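Local coordinates for protein SusD homolog (Bacteroides thetaiotaomicron, PDB 3SGH) that probably binds glycans at the outer membrane as a SusD-like lipoprotein, at residues A[37-40]-A[41-45]; A[58-62]-A[63-67]; A[204-207]-A[208-212]; A[344-347]-A[348-352]. All coordinates share one frame; numbering follows the deposited sequence.

Contact 1. Residues A[37-40]-A[41-45]; sequences QEIN and CMWAS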
loop_
_atom_site.group_PDB
_atom_site.type_symbol
_atom_site.label_atom_id
_atom_site.label_comp_id
_atom_site.label_asym_id
_atom_site.label_seq_id
_atom_site.Cartn_x
_atom_site.Cartn_y
_atom_site.Cartn_z
ATOM N N GLN A 37 -3.479 8.227 10.231
ATOM C CA GLN A 37 -3.171 7.253 11.250
ATOM C C GLN A 37 -3.827 5.923 10.923
ATOM O O GLN A 37 -3.165 4.882 10.951
ATOM C CB GLN A 37 -3.567 7.681 12.638
ATOM C CG GLN A 37 -3.168 6.567 13.673
ATOM C CD GLN A 37 -3.130 7.102 15.101
ATOM O OE1 GLN A 37 -4.090 7.748 15.563
ATOM N NE2 GLN A 37 -2.026 6.833 15.794
ATOM N N GLU A 38 -5.104 5.993 10.575
ATOM C CA GLU A 38 -5.903 4.755 10.384
ATOM C C GLU A 38 -5.406 3.899 9.223
ATOM O O GLU A 38 -5.299 2.681 9.339
ATOM C CB GLU A 38 -7.373 5.096 10.203
ATOM C CG GLU A 38 -8.002 5.712 11.481
ATOM C CD GLU A 38 -9.371 6.393 11.204
ATOM O OE1 GLU A 38 -9.896 6.263 10.091
ATOM O OE2 GLU A 38 -9.894 7.041 12.122
ATOM N N ILE A 39 -5.090 4.537 8.098
ATOM C CA ILE A 39 -4.682 3.835 6.905
ATOM C C ILE A 39 -3.170 3.701 6.768
ATOM O O ILE A 39 -2.681 2.673 6.303
ATOM C CB ILE A 39 -5.307 4.544 5.648
ATOM C CG1 ILE A 39 -6.848 4.504 5.720
ATOM C CG2 ILE A 39 -4.765 3.950 4.294
ATOM C CD1 ILE A 39 -7.474 3.082 5.546
ATOM N N ASN A 40 -2.440 4.756 7.105
ATOM C CA ASN A 40 -1.020 4.796 6.880
ATOM C C ASN A 40 -0.185 4.422 8.092
ATOM O O ASN A 40 0.995 4.184 7.914
ATOM C CB ASN A 40 -0.576 6.173 6.377
ATOM C CG ASN A 40 -1.144 6.501 5.002
ATOM O OD1 ASN A 40 -1.285 5.613 4.161
ATOM N ND2 ASN A 40 -1.456 7.762 4.765
ATOM N N CYS A 41 -0.753 4.337 9.294
ATOM C CA CYS A 41 0.065 4.152 10.509
ATOM C C CYS A 41 -0.420 3.152 11.545
ATOM O O CYS A 41 0.014 3.230 12.722
ATOM C CB CYS A 41 0.256 5.506 11.217
ATOM S SG CYS A 41 0.839 6.932 10.193
HETATM N N MSE A 42 -1.252 2.192 11.147
HETATM C CA MSE A 42 -1.827 1.208 12.070
HETATM C C MSE A 42 -1.508 -0.199 11.553
HETATM O O MSE A 42 -0.393 -0.703 11.753
HETATM C CB MSE A 42 -3.355 1.430 12.263
HETATM C CG MSE A 42 -3.715 2.725 13.015
HETATM SE SE MSE A 42 -3.080 2.863 14.856
HETATM C CE MSE A 42 -4.528 1.946 15.803
ATOM N N TRP A 43 -2.472 -0.819 10.870
ATOM C CA TRP A 43 -2.188 -2.092 10.221
ATOM C C TRP A 43 -1.071 -1.959 9.203
ATOM O O TRP A 43 -0.455 -2.956 8.821
ATOM C CB TRP A 43 -3.439 -2.746 9.568
ATOM C CG TRP A 43 -4.126 -1.831 8.592
ATOM C CD1 TRP A 43 -5.208 -1.055 8.843
ATOM C CD2 TRP A 43 -3.741 -1.553 7.239
ATOM N NE1 TRP A 43 -5.517 -0.304 7.752
ATOM C CE2 TRP A 43 -4.639 -0.583 6.747
ATOM C CE3 TRP A 43 -2.714 -2.008 6.400
ATOM C CZ2 TRP A 43 -4.532 -0.035 5.449
ATOM C CZ3 TRP A 43 -2.617 -1.458 5.096
ATOM C CH2 TRP A 43 -3.533 -0.510 4.643
ATOM N N ALA A 44 -0.798 -0.741 8.737
ATOM C CA ALA A 44 0.300 -0.506 7.788
ATOM C C ALA A 44 1.644 -1.038 8.265
ATOM O O ALA A 44 2.547 -1.259 7.449
ATOM C CB ALA A 44 0.413 1.005 7.475
ATOM N N SER A 45 1.818 -1.176 9.588
ATOM C CA SER A 45 3.053 -1.726 10.106
ATOM C C SER A 45 3.320 -3.149 9.585
ATOM O O SER A 45 4.471 -3.598 9.575
ATOM C CB SER A 45 3.085 -1.673 11.640
ATOM O OG SER A 45 3.018 -0.322 12.085
HETATM O O HOH W 1 0.207 5.278 14.761
#
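The indole of Trp43 folds back over the last turn of helix 33-40, with the carbonyl oxygen Ile39 O lying over one of its faces, 3.4 Å from Trp43 CZ2. This is the C-terminal end of an alpha-helix: Cys41 is the first residue to leave helical backbone angles, and a 3-10 turn starts at Trp43. Trp43 CG sits between its own backbone N and carbonyl carbon (chi1 55°), and that torsion turns the ring back across the helix end and alongside Ile39, whose CG2 packs 4.2 Å from Trp43 CZ2. The indole N-H does not use the nearby Glu38 O; it bonds to Ser76 OG on helix 75-84, while Leu115 and Leu119 of helix 100-120 also touch the ring. An alanine in place of Trp43 is likely to leave a gap between helix 33-40 and helix 100-120 and to deprive Ser76 of its indole partner.

Across the turn, selenomethionine Met42 bends over Gln37 and the two side chains cross; in the conformer described, one of two, Met42 SE stands 3.9 Å from Gln37 CG. The final helical bond, Cys41 N to Gln37 O at 3.0 Å, is bent, with an N-H...O angle of 136°. Ala44 CB meets Asn40 O at 3.3 Å. Gln37 NE2 bonds to Glu248 and also to a water, and Glu38 pairs with Arg79. That water bridges the helix end to the turn, accepting from Gln37 NE2 and donating to Cys41 O, each at 2.9 Å.

Contact 2. Residues A[58-62]-A[63-67]; sequences FGKNI and FAYYN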
loop_
_atom_site.group_PDB
_atom_site.type_symbol
_atom_site.label_atom_id
_atom_site.label_comp_id
_atom_site.label_asym_id
_atom_site.label_seq_id
_atom_site.Cartn_x
_atom_site.Cartn_y
_atom_site.Cartn_z
ATOM N N PHE A 58 -4.164 -0.427 25.607
ATOM C CA PHE A 58 -4.542 -1.831 25.342
ATOM C C PHE A 58 -3.417 -2.839 25.556
ATOM O O PHE A 58 -3.622 -4.031 25.345
ATOM C CB PHE A 58 -4.989 -2.011 23.902
ATOM C CG PHE A 58 -6.362 -1.431 23.567
ATOM C CD1 PHE A 58 -7.455 -1.656 24.377
ATOM C CD2 PHE A 58 -6.549 -0.699 22.394
ATOM C CE1 PHE A 58 -8.713 -1.155 24.032
ATOM C CE2 PHE A 58 -7.804 -0.210 22.035
ATOM C CZ PHE A 58 -8.878 -0.435 22.844
ATOM N N GLY A 59 -2.231 -2.355 25.927
ATOM C CA GLY A 59 -1.048 -3.229 26.009
ATOM C C GLY A 59 -0.745 -3.861 24.655
ATOM O O GLY A 59 -0.602 -3.156 23.682
ATOM N N LYS A 60 -0.667 -5.183 24.589
ATOM C CA LYS A 60 -0.368 -5.902 23.356
ATOM C C LYS A 60 -1.611 -6.328 22.541
ATOM O O LYS A 60 -1.474 -7.006 21.523
ATOM C CB LYS A 60 0.498 -7.119 23.662
ATOM C CG LYS A 60 1.837 -6.704 24.229
ATOM C CD LYS A 60 2.826 -7.897 24.403
ATOM C CE LYS A 60 4.173 -7.438 24.943
ATOM N NZ LYS A 60 5.035 -8.584 25.244
ATOM N N ASN A 61 -2.799 -5.942 23.005
ATOM C CA ASN A 61 -4.036 -6.203 22.237
ATOM C C ASN A 61 -4.269 -5.064 21.262
ATOM O O ASN A 61 -5.208 -4.269 21.375
ATOM C CB ASN A 61 -5.215 -6.456 23.167
ATOM C CG ASN A 61 -5.102 -7.806 23.825
ATOM O OD1 ASN A 61 -4.974 -8.811 23.130
ATOM N ND2 ASN A 61 -5.053 -7.837 25.168
ATOM N N ILE A 62 -3.406 -5.064 20.265
ATOM C CA ILE A 62 -3.333 -4.013 19.236
ATOM C C ILE A 62 -2.907 -4.634 17.934
ATOM O O ILE A 62 -2.515 -5.824 17.904
ATOM C CB ILE A 62 -2.356 -2.844 19.635
ATOM C CG1 ILE A 62 -0.938 -3.356 19.886
ATOM C CG2 ILE A 62 -2.900 -2.026 20.870
ATOM C CD1 ILE A 62 0.070 -2.282 20.300
ATOM N N PHE A 63 -3.006 -3.885 16.838
ATOM C CA PHE A 63 -2.678 -4.424 15.516
ATOM C C PHE A 63 -1.299 -5.073 15.476
ATOM O O PHE A 63 -1.109 -6.072 14.808
ATOM C CB PHE A 63 -2.711 -3.305 14.434
ATOM C CG PHE A 63 -4.025 -3.180 13.704
ATOM C CD1 PHE A 63 -4.548 -4.247 12.996
ATOM C CD2 PHE A 63 -4.730 -1.988 13.716
ATOM C CE1 PHE A 63 -5.750 -4.127 12.300
ATOM C CE2 PHE A 63 -5.899 -1.876 13.004
ATOM C CZ PHE A 63 -6.414 -2.952 12.318
ATOM N N ALA A 64 -0.326 -4.471 16.158
ATOM C CA ALA A 64 1.080 -4.909 15.971
ATOM C C ALA A 64 1.285 -6.347 16.355
ATOM O O ALA A 64 2.206 -6.988 15.846
ATOM C CB ALA A 64 2.063 -4.002 16.751
ATOM N N TYR A 65 0.445 -6.846 17.274
ATOM C CA TYR A 65 0.511 -8.257 17.695
ATOM C C TYR A 65 -0.710 -9.061 17.176
ATOM O O TYR A 65 -1.057 -10.142 17.697
ATOM C CB TYR A 65 0.622 -8.350 19.222
ATOM C CG TYR A 65 1.673 -7.472 19.877
ATOM C CD1 TYR A 65 1.411 -6.159 20.196
ATOM C CD2 TYR A 65 2.929 -7.988 20.246
ATOM C CE1 TYR A 65 2.326 -5.379 20.869
ATOM C CE2 TYR A 65 3.849 -7.238 20.871
ATOM C CZ TYR A 65 3.563 -5.907 21.207
ATOM O OH TYR A 65 4.465 -5.104 21.884
ATOM N N TYR A 66 -1.373 -8.490 16.170
ATOM C CA TYR A 66 -2.409 -9.151 15.407
ATOM C C TYR A 66 -3.689 -9.315 16.180
ATOM O O TYR A 66 -4.426 -10.204 15.897
ATOM C CB TYR A 66 -1.943 -10.529 14.907
ATOM C CG TYR A 66 -0.522 -10.571 14.357
ATOM C CD1 TYR A 66 -0.007 -9.558 13.552
ATOM C CD2 TYR A 66 0.315 -11.624 14.677
ATOM C CE1 TYR A 66 1.314 -9.618 13.091
ATOM C CE2 TYR A 66 1.624 -11.681 14.210
ATOM C CZ TYR A 66 2.112 -10.706 13.411
ATOM O OH TYR A 66 3.439 -10.786 12.991
ATOM N N ASN A 67 -3.951 -8.445 17.157
ATOM C CA ASN A 67 -5.168 -8.591 17.942
ATOM C C ASN A 67 -5.803 -7.233 18.293
ATOM O O ASN A 67 -6.069 -6.913 19.465
ATOM C CB ASN A 67 -4.888 -9.402 19.200
ATOM C CG ASN A 67 -6.121 -10.048 19.755
ATOM O OD1 ASN A 67 -6.856 -10.702 19.022
ATOM N ND2 ASN A 67 -6.367 -9.876 21.065
#
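Lys60 crosses one face of the Tyr65 ring at a slant. Its CB starts 3.7 Å from Tyr65 CD1, and its CG then stands over the face in a CH-pi contact, 3.8 Å from the ring centroid and 20° off the normal. The chain continues extended past CG, taking CD to within 3.7 Å of Tyr65 CE2 and CE to the neighbourhood of the phenol oxygen. At the tip NZ leaves the ring for Glu442, a salt bridge, and for Ala290 O; Tyr65 OH bonds to Ser289 O. Ile62 comes to the ring edge instead, with CG1 near its plane and 3.7 Å from Tyr65 CD1.

The backbone closes tightly beneath. Ile62 O accepts from Tyr65 N and from Asn67 N, the two donors arriving from opposite faces of its carbonyl plane. Beside it Asn67 ND2 gives a 2.7 Å bond to Asn61 OD1; the donor stands above that carbonyl plane and the two amides are turned 64° apart. Asn61 itself centres an inverse gamma turn and closes a type II' beta turn that starts at Phe58. All of this lies in the loop between strand 50-52 and helix 70-73, where Tyr65 also joins Met444 through the backbone and Phe58 meets His72 of helix 70-73 edge-to-face.

Contact 3. Residues A[204-207]-A[208-212]; sequences PEYA and QTKAQ
Tyr206 and Lys210, one helical turn apart, cross at an angle, the lysine lying over a face of the phenol. CG of Lys210 lies over that face, 3.9 Å from Tyr206 CE2; the bend at chi2 (-67°) carries CE to 3.3 Å from Tyr206 OH, and chi4 then turns NZ to a water. This water, over the ring and offset toward its rim, donates to Tyr206 O and accepts from Lys210 NZ. The phenol also stacks on His145 of helix 140-162. A leucine in place of Tyr206 would probably lose that stack and leave the bent lysine chain without the flat surface it lies on.

In the conformer described, Glu205 and Gln208 instead run side by side, their carboxylate and amide planes 65° apart. Their OE1 atoms, both acceptors, do not bond; the amide turns its other end onward, Gln208 NE2 bonding to Gln212 OE1 at 2.9 Å. Beneath run i to i+4 bonds, the Lys210 N to Tyr206 O one nearly straight at 173°. This is the first part of helix 204-217. Ala211 packs on Leu193 and Ala196 of helix 181-198, and Lys210 on Ala196, while Gln208 and Ala211 touch Trp334 between helices 319-331 and 340-354.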
loop_
_atom_site.group_PDB
_atom_site.type_symbol
_atom_site.label_atom_id
_atom_site.label_comp_id
_atom_site.label_asym_id
_atom_site.label_seq_id
_atom_site.Cartn_x
_atom_site.Cartn_y
_atom_site.Cartn_z
ATOM N N PRO A 204 -4.042 -16.711 -12.878
ATOM C CA PRO A 204 -2.871 -16.338 -13.668
ATOM C C PRO A 204 -3.181 -15.892 -15.072
ATOM O O PRO A 204 -2.534 -14.984 -15.601
ATOM C CB PRO A 204 -2.026 -17.617 -13.688
ATOM C CG PRO A 204 -2.696 -18.614 -12.876
ATOM C CD PRO A 204 -3.855 -17.995 -12.184
ATOM N N GLU A 205 -4.169 -16.518 -15.692
ATOM C CA GLU A 205 -4.419 -16.174 -17.094
ATOM C C GLU A 205 -5.260 -14.905 -17.206
ATOM O O GLU A 205 -4.908 -14.027 -18.009
ATOM C CB GLU A 205 -4.958 -17.351 -17.899
ATOM C CG GLU A 205 -4.017 -18.602 -17.885
ATOM C CD GLU A 205 -2.557 -18.314 -18.287
ATOM O OE1 GLU A 205 -2.327 -17.699 -19.355
ATOM O OE2 GLU A 205 -1.645 -18.724 -17.525
ATOM N N TYR A 206 -6.288 -14.733 -16.381
ATOM C CA TYR A 206 -7.067 -13.476 -16.375
ATOM C C TYR A 206 -6.142 -12.295 -16.029
ATOM O O TYR A 206 -6.210 -11.238 -16.647
ATOM C CB TYR A 206 -8.222 -13.567 -15.388
ATOM C CG TYR A 206 -9.080 -12.340 -15.252
ATOM C CD1 TYR A 206 -10.234 -12.179 -16.015
ATOM C CD2 TYR A 206 -8.777 -11.358 -14.330
ATOM C CE1 TYR A 206 -11.043 -11.047 -15.855
ATOM C CE2 TYR A 206 -9.574 -10.274 -14.165
ATOM C CZ TYR A 206 -10.677 -10.098 -14.904
ATOM O OH TYR A 206 -11.434 -8.951 -14.695
ATOM N N ALA A 207 -5.269 -12.499 -15.045
ATOM C CA ALA A 207 -4.313 -11.480 -14.639
ATOM C C ALA A 207 -3.365 -11.072 -15.781
ATOM O O ALA A 207 -3.087 -9.891 -15.993
ATOM C CB ALA A 207 -3.515 -11.921 -13.435
ATOM N N GLN A 208 -2.792 -12.052 -16.454
ATOM C CA GLN A 208 -1.939 -11.789 -17.580
ATOM C C GLN A 208 -2.626 -10.919 -18.629
ATOM O O GLN A 208 -2.018 -9.959 -19.149
ATOM C CB GLN A 208 -1.428 -13.083 -18.239
ATOM C CG GLN A 208 -0.542 -12.810 -19.449
ATOM C CD GLN A 208 0.177 -14.069 -19.991
ATOM O OE1 GLN A 208 -0.034 -15.168 -19.500
ATOM N NE2 GLN A 208 1.025 -13.887 -21.013
ATOM N N THR A 209 -3.843 -11.287 -18.996
ATOM C CA THR A 209 -4.595 -10.506 -19.965
ATOM C C THR A 209 -4.770 -9.064 -19.552
ATOM O O THR A 209 -4.493 -8.133 -20.318
ATOM C CB THR A 209 -5.958 -11.131 -20.228
ATOM O OG1 THR A 209 -5.759 -12.426 -20.776
ATOM C CG2 THR A 209 -6.748 -10.297 -21.269
ATOM N N LYS A 210 -5.211 -8.841 -18.322
ATOM C CA LYS A 210 -5.328 -7.473 -17.838
ATOM C C LYS A 210 -3.983 -6.706 -17.776
ATOM O O LYS A 210 -3.920 -5.499 -18.138
ATOM C CB LYS A 210 -5.975 -7.436 -16.451
ATOM C CG LYS A 210 -7.409 -7.932 -16.429
ATOM C CD LYS A 210 -8.332 -7.010 -17.183
ATOM C CE LYS A 210 -9.781 -7.416 -17.119
ATOM N NZ LYS A 210 -10.253 -8.138 -18.326
ATOM N N ALA A 211 -2.931 -7.392 -17.346
ATOM C CA ALA A 211 -1.608 -6.756 -17.211
ATOM C C ALA A 211 -1.104 -6.316 -18.593
ATOM O O ALA A 211 -0.578 -5.196 -18.769
ATOM C CB ALA A 211 -0.616 -7.674 -16.541
ATOM N N GLN A 212 -1.239 -7.195 -19.566
ATOM C CA GLN A 212 -0.816 -6.896 -20.945
ATOM C C GLN A 212 -1.622 -5.738 -21.554
ATOM O O GLN A 212 -1.043 -4.851 -22.201
ATOM C CB GLN A 212 -0.788 -8.153 -21.818
ATOM C CG GLN A 212 0.348 -9.055 -21.382
ATOM C CD GLN A 212 0.510 -10.366 -22.088
ATOM O OE1 GLN A 212 1.427 -11.115 -21.754
ATOM N NE2 GLN A 212 -0.317 -10.642 -23.086
HETATM O O HOH W 2 -8.413 -10.728 -18.404
#

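Contact 4. Residues A[344-347]-A[348-352]; sequences YEKG and VRLSF
Tyr344 presents a ring face to Val348, one turn further along the helix, with CG2 of the valine 4.4 Å from Tyr344 CZ. That methyl is placed there because CG1 takes the position anti to the backbone N (chi1 179°), leaving CG2 to point back along the helix, where it also touches Tyr344 O at 3.3 Å. The aliphatic part of Lys346 also crosses Leu350, its CE 4.1 Å from Leu350 CD1, before NZ goes on to Glu221 O.

The charged pair is Glu345 with Arg349, and it is linked through water. Their charged atoms do not touch, Glu345 OE1 standing 5.1 Å from Arg349 NH2. One water accepts from Arg349 NE at 2.6 Å and donates to Glu345 OE1; a second joins Arg349 NH2 to Glu345 OE2 by weak bonds. Both waters lie at the guanidinium edge, in its plane, while NH1 makes a salt bridge to Asp361 of helix 360-364.

Backbone bonds complete the set, four successive i to i+4 bonds accepted by Tyr344 O through Gly347 O, with Leu350 N to Lys346 O at 2.8 Å. Helices 319-331 and 403-417 cover the side carrying Tyr344 and Val348, the charged pair staying toward solvent. One face buried and one toward solvent is the pattern of an amphipathic helix, consistent with the alpha-alpha superhelix described for this protein.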
loop_
_atom_site.group_PDB
_atom_site.type_symbol
_atom_site.label_atom_id
_atom_site.label_comp_id
_atom_site.label_asym_id
_atom_site.label_seq_id
_atom_site.Cartn_x
_atom_site.Cartn_y
_atom_site.Cartn_z
ATOM N N TYR A 344 13.813 -3.997 -13.659
ATOM C CA TYR A 344 14.418 -3.901 -12.322
ATOM C C TYR A 344 15.338 -2.688 -12.198
ATOM O O TYR A 344 15.180 -1.855 -11.271
ATOM C CB TYR A 344 15.157 -5.191 -12.016
ATOM C CG TYR A 344 15.924 -5.208 -10.728
ATOM C CD1 TYR A 344 15.275 -5.407 -9.514
ATOM C CD2 TYR A 344 17.322 -5.093 -10.725
ATOM C CE1 TYR A 344 15.974 -5.480 -8.344
ATOM C CE2 TYR A 344 18.035 -5.155 -9.530
ATOM C CZ TYR A 344 17.358 -5.348 -8.349
ATOM O OH TYR A 344 18.052 -5.417 -7.154
ATOM N N GLU A 345 16.310 -2.579 -13.110
ATOM C CA GLU A 345 17.235 -1.474 -13.067
ATOM C C GLU A 345 16.530 -0.144 -13.276
ATOM O O GLU A 345 16.883 0.849 -12.619
ATOM C CB GLU A 345 18.374 -1.663 -14.060
ATOM C CG GLU A 345 19.231 -2.900 -13.690
ATOM C CD GLU A 345 20.608 -2.924 -14.299
ATOM O OE1 GLU A 345 20.746 -2.484 -15.480
ATOM O OE2 GLU A 345 21.531 -3.421 -13.598
ATOM N N LYS A 346 15.521 -0.137 -14.151
ATOM C CA LYS A 346 14.734 1.080 -14.405
ATOM C C LYS A 346 14.050 1.519 -13.116
ATOM O O LYS A 346 14.076 2.710 -12.751
ATOM C CB LYS A 346 13.697 0.831 -15.530
ATOM C CG LYS A 346 12.911 2.043 -15.903
ATOM C CD LYS A 346 11.753 1.694 -16.865
ATOM C CE LYS A 346 10.758 2.835 -16.910
ATOM N NZ LYS A 346 11.259 3.994 -17.675
ATOM N N GLY A 347 13.439 0.567 -12.425
ATOM C CA GLY A 347 12.741 0.820 -11.168
ATOM C C GLY A 347 13.650 1.416 -10.102
ATOM O O GLY A 347 13.277 2.390 -9.415
ATOM N N VAL A 348 14.830 0.824 -9.945
ATOM C CA VAL A 348 15.789 1.296 -8.934
ATOM C C VAL A 348 16.221 2.715 -9.295
ATOM O O VAL A 348 16.231 3.602 -8.442
ATOM C CB VAL A 348 17.012 0.385 -8.830
ATOM C CG1 VAL A 348 17.991 0.935 -7.795
ATOM C CG2 VAL A 348 16.562 -1.035 -8.432
ATOM N N ARG A 349 16.514 2.959 -10.582
ATOM C CA ARG A 349 16.951 4.309 -10.989
ATOM C C ARG A 349 15.821 5.354 -10.837
ATOM O O ARG A 349 16.067 6.481 -10.408
ATOM C CB ARG A 349 17.479 4.313 -12.415
ATOM C CG ARG A 349 18.810 3.583 -12.576
ATOM C CD ARG A 349 19.284 3.648 -14.027
ATOM N NE ARG A 349 20.380 2.706 -14.193
ATOM C CZ ARG A 349 21.625 2.964 -13.843
ATOM N NH1 ARG A 349 21.947 4.157 -13.359
ATOM N NH2 ARG A 349 22.561 2.034 -14.004
ATOM N N LEU A 350 14.580 4.966 -11.125
ATOM C CA LEU A 350 13.433 5.857 -10.920
ATOM C C LEU A 350 13.243 6.218 -9.455
ATOM O O LEU A 350 12.851 7.320 -9.116
ATOM C CB LEU A 350 12.125 5.219 -11.430
ATOM C CG LEU A 350 11.950 5.290 -12.942
ATOM C CD1 LEU A 350 10.692 4.519 -13.223
ATOM C CD2 LEU A 350 11.856 6.749 -13.400
ATOM N N SER A 351 13.478 5.250 -8.583
ATOM C CA SER A 351 13.300 5.440 -7.145
ATOM C C SER A 351 14.318 6.430 -6.624
ATOM O O SER A 351 13.988 7.337 -5.850
ATOM C CB SER A 351 13.514 4.089 -6.460
ATOM O OG SER A 351 13.458 4.229 -5.062
ATOM N N PHE A 352 15.575 6.253 -7.016
ATOM C CA PHE A 352 16.603 7.209 -6.672
ATOM C C PHE A 352 16.241 8.587 -7.206
ATOM O O PHE A 352 16.272 9.557 -6.464
ATOM C CB PHE A 352 17.964 6.826 -7.234
ATOM C CG PHE A 352 18.742 5.839 -6.389
ATOM C CD1 PHE A 352 18.225 4.599 -6.038
ATOM C CD2 PHE A 352 20.012 6.139 -5.958
ATOM C CE1 PHE A 352 18.993 3.695 -5.276
ATOM C CE2 PHE A 352 20.755 5.211 -5.241
ATOM C CZ PHE A 352 20.242 4.019 -4.890
HETATM O O HOH W 3 23.474 -0.928 -14.145
HETATM O O HOH W 4 20.593 0.553 -15.594
#

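Contacts 1 and 2 are neighbours in space as well as in sequence: Trp43 N and Met42 CB both pack on Phe63 CD2. Contact 1 is the more deeply buried, its centre about 10 Å from the chain centre, against about 19 to 21 Å for the centres of the other three; contacts 3 and 4 lie across the chain centre from contact 2. Contacts 3 and 4 are regular helix, a lysine over a phenol in one and an arginine joined to a glutamate through water in the other, but contact 4 is largely buried and contact 3 more exposed. Contact 2, all loop and turn, relies on paired amides and a shared carbonyl; contact 1 on a helix end covered by an indole.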